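Local structure of beta sliding clamp (Borrelia burgdorferi, 6DJ8) at residues A[26-38]-A[80-92]. The protein probably forms a ring-shaped head-to-tail homodimer around DNA that tethers DNA polymerases and other proteins to it and makes replication processive. Numbering follows the deposited sequence.
Sequences IEKAKGIILNRNM and LINASNFYDAVKA
Helices 19-29 and 83-92 of the N-terminal clamp domain pack side by side here, and Ile26 is the knob of one in a hole of the other, set among Ala83, Phe86, Tyr87 and Val90. Ile26 CD1 lies over one face of the Phe86 ring, 3.4 Å from Phe86 CD2. With chi1 at -70°, Ile26 CG1 lies beside the backbone N and its CG2 anti to that N, which brings CG2 to 3.7 Å from Tyr87 CB; the two branches thus reach different neighbours, CD1 touching Val90 CG2 as well as the Phe86 ring. Glu27 runs alongside Tyr87, its CB 3.7 Å from Tyr87 CE1, while its carboxylate turns away to a hydrogen bond with His230. Small Ala83 leaves room for Lys30 and Ile33: its CB meets Lys30 CB at 3.8 Å and also touches Ile33 CD1. At the start of helix 83-92, Asn82 is the N-cap, its OD1 accepting from Asn85 N at 2.9 Å. Its ND2 gives a bond to a water that also donates to Met38 O, and a second water accepts from Ser84 N and donates, weakly, to OD1 of the poorly ordered Asn35. An apolar helix-helix seam giving way to a hydrated N-cap suits the DNA-clamp fold, whose domains each pair two helices against β-sheets.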
loop_
_atom_site.group_PDB
_atom_site.type_symbol
_atom_site.label_atom_id
_atom_site.label_comp_id
_atom_site.label_asym_id
_atom_site.label_seq_id
_atom_site.Cartn_x
_atom_site.Cartn_y
_atom_site.Cartn_z
ATOM N N ILE A 26 -18.334 -6.005 -11.440
ATOM C CA ILE A 26 -18.434 -6.460 -10.060
ATOM C C ILE A 26 -17.616 -5.550 -9.148
ATOM O O ILE A 26 -18.035 -5.216 -8.033
ATOM C CB ILE A 26 -17.963 -7.926 -9.924
ATOM C CG1 ILE A 26 -18.931 -8.903 -10.574
ATOM C CG2 ILE A 26 -17.832 -8.281 -8.469
ATOM C CD1 ILE A 26 -18.235 -10.271 -10.813
ATOM N N GLU A 27 -16.409 -5.195 -9.580
ATOM C CA GLU A 27 -15.572 -4.296 -8.789
ATOM C C GLU A 27 -16.301 -2.989 -8.512
ATOM O O GLU A 27 -16.307 -2.502 -7.375
ATOM C CB GLU A 27 -14.244 -4.051 -9.520
ATOM C CG GLU A 27 -13.175 -3.331 -8.715
ATOM C CD GLU A 27 -13.318 -1.821 -8.793
ATOM O OE1 GLU A 27 -13.920 -1.327 -9.774
ATOM O OE2 GLU A 27 -12.843 -1.130 -7.868
ATOM N N LYS A 28 -16.966 -2.439 -9.531
ATOM C CA LYS A 28 -17.730 -1.208 -9.350
ATOM C C LYS A 28 -18.891 -1.425 -8.397
ATOM O O LYS A 28 -19.040 -0.690 -7.416
ATOM C CB LYS A 28 -18.241 -0.712 -10.708
ATOM C CG LYS A 28 -17.135 -0.129 -11.590
ATOM C CD LYS A 28 -17.628 0.076 -13.004
ATOM C CE LYS A 28 -16.500 0.563 -13.907
ATOM N NZ LYS A 28 -16.996 0.996 -15.248
ATOM N N ALA A 29 -19.704 -2.466 -8.645
ATOM C CA ALA A 29 -20.923 -2.664 -7.861
ATOM C C ALA A 29 -20.603 -2.874 -6.389
ATOM O O ALA A 29 -21.313 -2.371 -5.511
ATOM C CB ALA A 29 -21.725 -3.858 -8.405
ATOM N N LYS A 30 -19.535 -3.609 -6.093
ATOM C CA LYS A 30 -19.263 -3.903 -4.696
ATOM C C LYS A 30 -18.621 -2.729 -3.984
ATOM O O LYS A 30 -18.399 -2.801 -2.776
ATOM C CB LYS A 30 -18.386 -5.160 -4.575
ATOM C CG LYS A 30 -16.906 -4.928 -4.689
ATOM C CD LYS A 30 -16.160 -6.267 -4.808
ATOM C CE LYS A 30 -14.927 -6.308 -3.911
ATOM N NZ LYS A 30 -13.993 -5.181 -4.152
ATOM N N GLY A 31 -18.374 -1.629 -4.696
ATOM C CA GLY A 31 -17.782 -0.470 -4.060
ATOM C C GLY A 31 -18.588 0.061 -2.894
ATOM O O GLY A 31 -18.016 0.571 -1.931
ATOM N N ILE A 32 -19.913 -0.107 -2.922
ATOM C CA ILE A 32 -20.754 0.415 -1.843
ATOM C C ILE A 32 -21.096 -0.655 -0.812
ATOM O O ILE A 32 -21.850 -0.382 0.123
ATOM C CB ILE A 32 -22.036 1.054 -2.392
ATOM C CG1 ILE A 32 -22.796 0.051 -3.267
ATOM C CG2 ILE A 32 -21.688 2.328 -3.170
ATOM C CD1 ILE A 32 -24.203 0.514 -3.624
ATOM N N ILE A 33 -20.530 -1.853 -0.940
ATOM C CA ILE A 33 -20.851 -2.979 -0.070
ATOM C C ILE A 33 -19.769 -3.114 0.992
ATOM O O ILE A 33 -18.620 -3.450 0.682
ATOM C CB ILE A 33 -20.992 -4.279 -0.873
ATOM C CG1 ILE A 33 -22.116 -4.166 -1.900
ATOM C CG2 ILE A 33 -21.208 -5.461 0.046
ATOM C CD1 ILE A 33 -22.434 -5.482 -2.591
ATOM N N LEU A 34 -20.140 -2.884 2.248
ATOM C CA LEU A 34 -19.283 -3.230 3.381
ATOM C C LEU A 34 -19.277 -4.745 3.556
ATOM O O LEU A 34 -20.297 -5.335 3.924
ATOM C CB LEU A 34 -19.772 -2.530 4.647
ATOM C CG LEU A 34 -21.292 -2.381 4.799
ATOM C CD1 LEU A 34 -21.731 -2.700 6.219
ATOM C CD2 LEU A 34 -21.787 -0.982 4.381
ATOM N N ASN A 35 -18.130 -5.377 3.295
ATOM C CA ASN A 35 -18.019 -6.837 3.224
ATOM C C ASN A 35 -17.746 -7.406 4.613
ATOM O O ASN A 35 -16.600 -7.614 5.014
ATOM C CB ASN A 35 -16.927 -7.236 2.239
ATOM C CG ASN A 35 -16.635 -8.729 2.255
ATOM O OD1 ASN A 35 -17.543 -9.559 2.373
ATOM N ND2 ASN A 35 -15.356 -9.078 2.146
ATOM N N ARG A 36 -18.817 -7.687 5.352
ATOM C CA ARG A 36 -18.659 -8.273 6.675
ATOM C C ARG A 36 -18.341 -9.759 6.577
ATOM O O ARG A 36 -17.186 -10.163 6.734
ATOM C CB ARG A 36 -19.914 -8.054 7.522
ATOM C CG ARG A 36 -20.076 -6.623 8.002
ATOM C CD ARG A 36 -20.966 -6.527 9.235
ATOM N NE ARG A 36 -22.308 -7.060 9.015
ATOM C CZ ARG A 36 -23.226 -6.482 8.246
ATOM N NH1 ARG A 36 -22.946 -5.363 7.599
ATOM N NH2 ARG A 36 -24.422 -7.035 8.106
ATOM N N ASN A 37 -19.354 -10.574 6.304
ATOM C CA ASN A 37 -19.228 -12.018 6.401
ATOM C C ASN A 37 -19.965 -12.662 5.235
ATOM O O ASN A 37 -20.961 -12.133 4.734
ATOM C CB ASN A 37 -19.718 -12.540 7.766
ATOM C CG ASN A 37 -21.015 -13.314 7.678
ATOM O OD1 ASN A 37 -21.026 -14.488 7.311
ATOM N ND2 ASN A 37 -22.118 -12.664 8.045
ATOM N N MET A 38 -19.424 -13.795 4.785
ATOM C CA MET A 38 -19.939 -14.499 3.619
ATOM C C MET A 38 -21.396 -14.923 3.766
ATOM O O MET A 38 -22.090 -15.069 2.753
ATOM C CB MET A 38 -19.034 -15.708 3.381
ATOM C CG MET A 38 -19.523 -16.759 2.433
ATOM S SD MET A 38 -18.322 -18.108 2.459
ATOM C CE MET A 38 -18.930 -19.107 1.123
ATOM N N LEU A 80 -28.242 -14.545 -5.725
ATOM C CA LEU A 80 -27.654 -13.686 -4.706
ATOM C C LEU A 80 -26.355 -14.327 -4.228
ATOM O O LEU A 80 -26.368 -15.469 -3.745
ATOM C CB LEU A 80 -28.622 -13.501 -3.543
ATOM C CG LEU A 80 -28.264 -12.479 -2.474
ATOM C CD1 LEU A 80 -28.351 -11.075 -3.065
ATOM C CD2 LEU A 80 -29.211 -12.625 -1.283
ATOM N N ILE A 81 -25.240 -13.619 -4.373
ATOM C CA ILE A 81 -23.935 -14.204 -4.069
ATOM C C ILE A 81 -23.041 -13.167 -3.409
ATOM O O ILE A 81 -23.024 -12.001 -3.807
ATOM C CB ILE A 81 -23.264 -14.783 -5.329
ATOM C CG1 ILE A 81 -21.873 -15.354 -5.002
ATOM C CG2 ILE A 81 -23.129 -13.733 -6.411
ATOM C CD1 ILE A 81 -21.303 -16.101 -6.165
ATOM N N ASN A 82 -22.304 -13.602 -2.389
ATOM C CA ASN A 82 -21.324 -12.761 -1.713
ATOM C C ASN A 82 -20.421 -12.062 -2.715
ATOM O O ASN A 82 -19.799 -12.713 -3.555
ATOM C CB ASN A 82 -20.504 -13.622 -0.755
ATOM C CG ASN A 82 -19.401 -12.851 -0.091
ATOM O OD1 ASN A 82 -18.237 -12.925 -0.506
ATOM N ND2 ASN A 82 -19.756 -12.076 0.928
ATOM N N ALA A 83 -20.361 -10.721 -2.630
ATOM C CA ALA A 83 -19.689 -9.943 -3.668
ATOM C C ALA A 83 -18.191 -10.226 -3.708
ATOM O O ALA A 83 -17.599 -10.288 -4.788
ATOM C CB ALA A 83 -19.915 -8.444 -3.441
ATOM N N SER A 84 -17.559 -10.330 -2.537
ATOM C CA SER A 84 -16.115 -10.538 -2.462
ATOM C C SER A 84 -15.716 -11.893 -3.058
ATOM O O SER A 84 -14.731 -11.994 -3.803
ATOM C CB SER A 84 -15.674 -10.419 -1.000
ATOM O OG SER A 84 -14.288 -10.641 -0.846
ATOM N N ASN A 85 -16.479 -12.945 -2.756
ATOM C CA ASN A 85 -16.169 -14.255 -3.329
ATOM C C ASN A 85 -16.373 -14.262 -4.839
ATOM O O ASN A 85 -15.554 -14.813 -5.581
ATOM C CB ASN A 85 -17.019 -15.343 -2.679
ATOM C CG ASN A 85 -16.632 -15.598 -1.243
ATOM O OD1 ASN A 85 -15.611 -15.102 -0.770
ATOM N ND2 ASN A 85 -17.445 -16.382 -0.540
ATOM N N PHE A 86 -17.460 -13.654 -5.312
ATOM C CA PHE A 86 -17.725 -13.639 -6.744
ATOM C C PHE A 86 -16.634 -12.890 -7.486
ATOM O O PHE A 86 -16.177 -13.325 -8.547
ATOM C CB PHE A 86 -19.091 -12.991 -7.006
ATOM C CG PHE A 86 -19.602 -13.202 -8.395
ATOM C CD1 PHE A 86 -19.306 -14.360 -9.092
ATOM C CD2 PHE A 86 -20.365 -12.226 -9.017
ATOM C CE1 PHE A 86 -19.774 -14.553 -10.376
ATOM C CE2 PHE A 86 -20.842 -12.419 -10.296
ATOM C CZ PHE A 86 -20.539 -13.590 -10.977
ATOM N N TYR A 87 -16.216 -11.745 -6.945
ATOM C CA TYR A 87 -15.104 -11.008 -7.527
ATOM C C TYR A 87 -13.841 -11.861 -7.557
ATOM O O TYR A 87 -13.112 -11.877 -8.556
ATOM C CB TYR A 87 -14.863 -9.726 -6.725
ATOM C CG TYR A 87 -13.807 -8.822 -7.308
ATOM C CD1 TYR A 87 -13.943 -8.322 -8.593
ATOM C CD2 TYR A 87 -12.675 -8.461 -6.577
ATOM C CE1 TYR A 87 -12.987 -7.483 -9.150
ATOM C CE2 TYR A 87 -11.699 -7.614 -7.128
ATOM C CZ TYR A 87 -11.876 -7.129 -8.416
ATOM O OH TYR A 87 -10.954 -6.294 -8.994
ATOM N N ASP A 88 -13.553 -12.556 -6.459
ATOM C CA ASP A 88 -12.365 -13.407 -6.430
ATOM C C ASP A 88 -12.434 -14.479 -7.506
ATOM O O ASP A 88 -11.445 -14.727 -8.213
ATOM C CB ASP A 88 -12.214 -14.031 -5.048
ATOM C CG ASP A 88 -11.690 -13.042 -4.027
ATOM O OD1 ASP A 88 -11.261 -11.945 -4.433
ATOM O OD2 ASP A 88 -11.718 -13.352 -2.820
ATOM N N ALA A 89 -13.611 -15.092 -7.678
ATOM C CA ALA A 89 -13.779 -16.127 -8.694
ATOM C C ALA A 89 -13.422 -15.599 -10.072
ATOM O O ALA A 89 -12.669 -16.228 -10.825
ATOM C CB ALA A 89 -15.219 -16.652 -8.665
ATOM N N VAL A 90 -13.962 -14.436 -10.423
ATOM C CA VAL A 90 -13.730 -13.890 -11.748
ATOM C C VAL A 90 -12.266 -13.449 -11.912
ATOM O O VAL A 90 -11.683 -13.580 -12.995
ATOM C CB VAL A 90 -14.743 -12.747 -11.984
ATOM C CG1 VAL A 90 -14.377 -11.937 -13.188
ATOM C CG2 VAL A 90 -16.174 -13.343 -12.088
ATOM N N LYS A 91 -11.656 -12.907 -10.857
ATOM C CA LYS A 91 -10.218 -12.641 -10.916
ATOM C C LYS A 91 -9.443 -13.942 -11.088
ATOM O O LYS A 91 -8.455 -14.008 -11.838
ATOM C CB LYS A 91 -9.747 -11.927 -9.647
ATOM C CG LYS A 91 -9.813 -10.402 -9.730
ATOM C CD LYS A 91 -9.211 -9.689 -8.513
ATOM C CE LYS A 91 -7.666 -9.634 -8.536
ATOM N NZ LYS A 91 -6.937 -10.931 -8.411
ATOM N N ALA A 92 -9.874 -14.988 -10.385
ATOM C CA ALA A 92 -9.181 -16.269 -10.485
ATOM C C ALA A 92 -9.154 -16.753 -11.925
ATOM O O ALA A 92 -8.161 -17.333 -12.366
ATOM C CB ALA A 92 -9.862 -17.297 -9.573
HETATM O O HOH W 1 -18.799 -9.111 -0.177
HETATM O O HOH W 2 -22.508 -12.357 1.420
#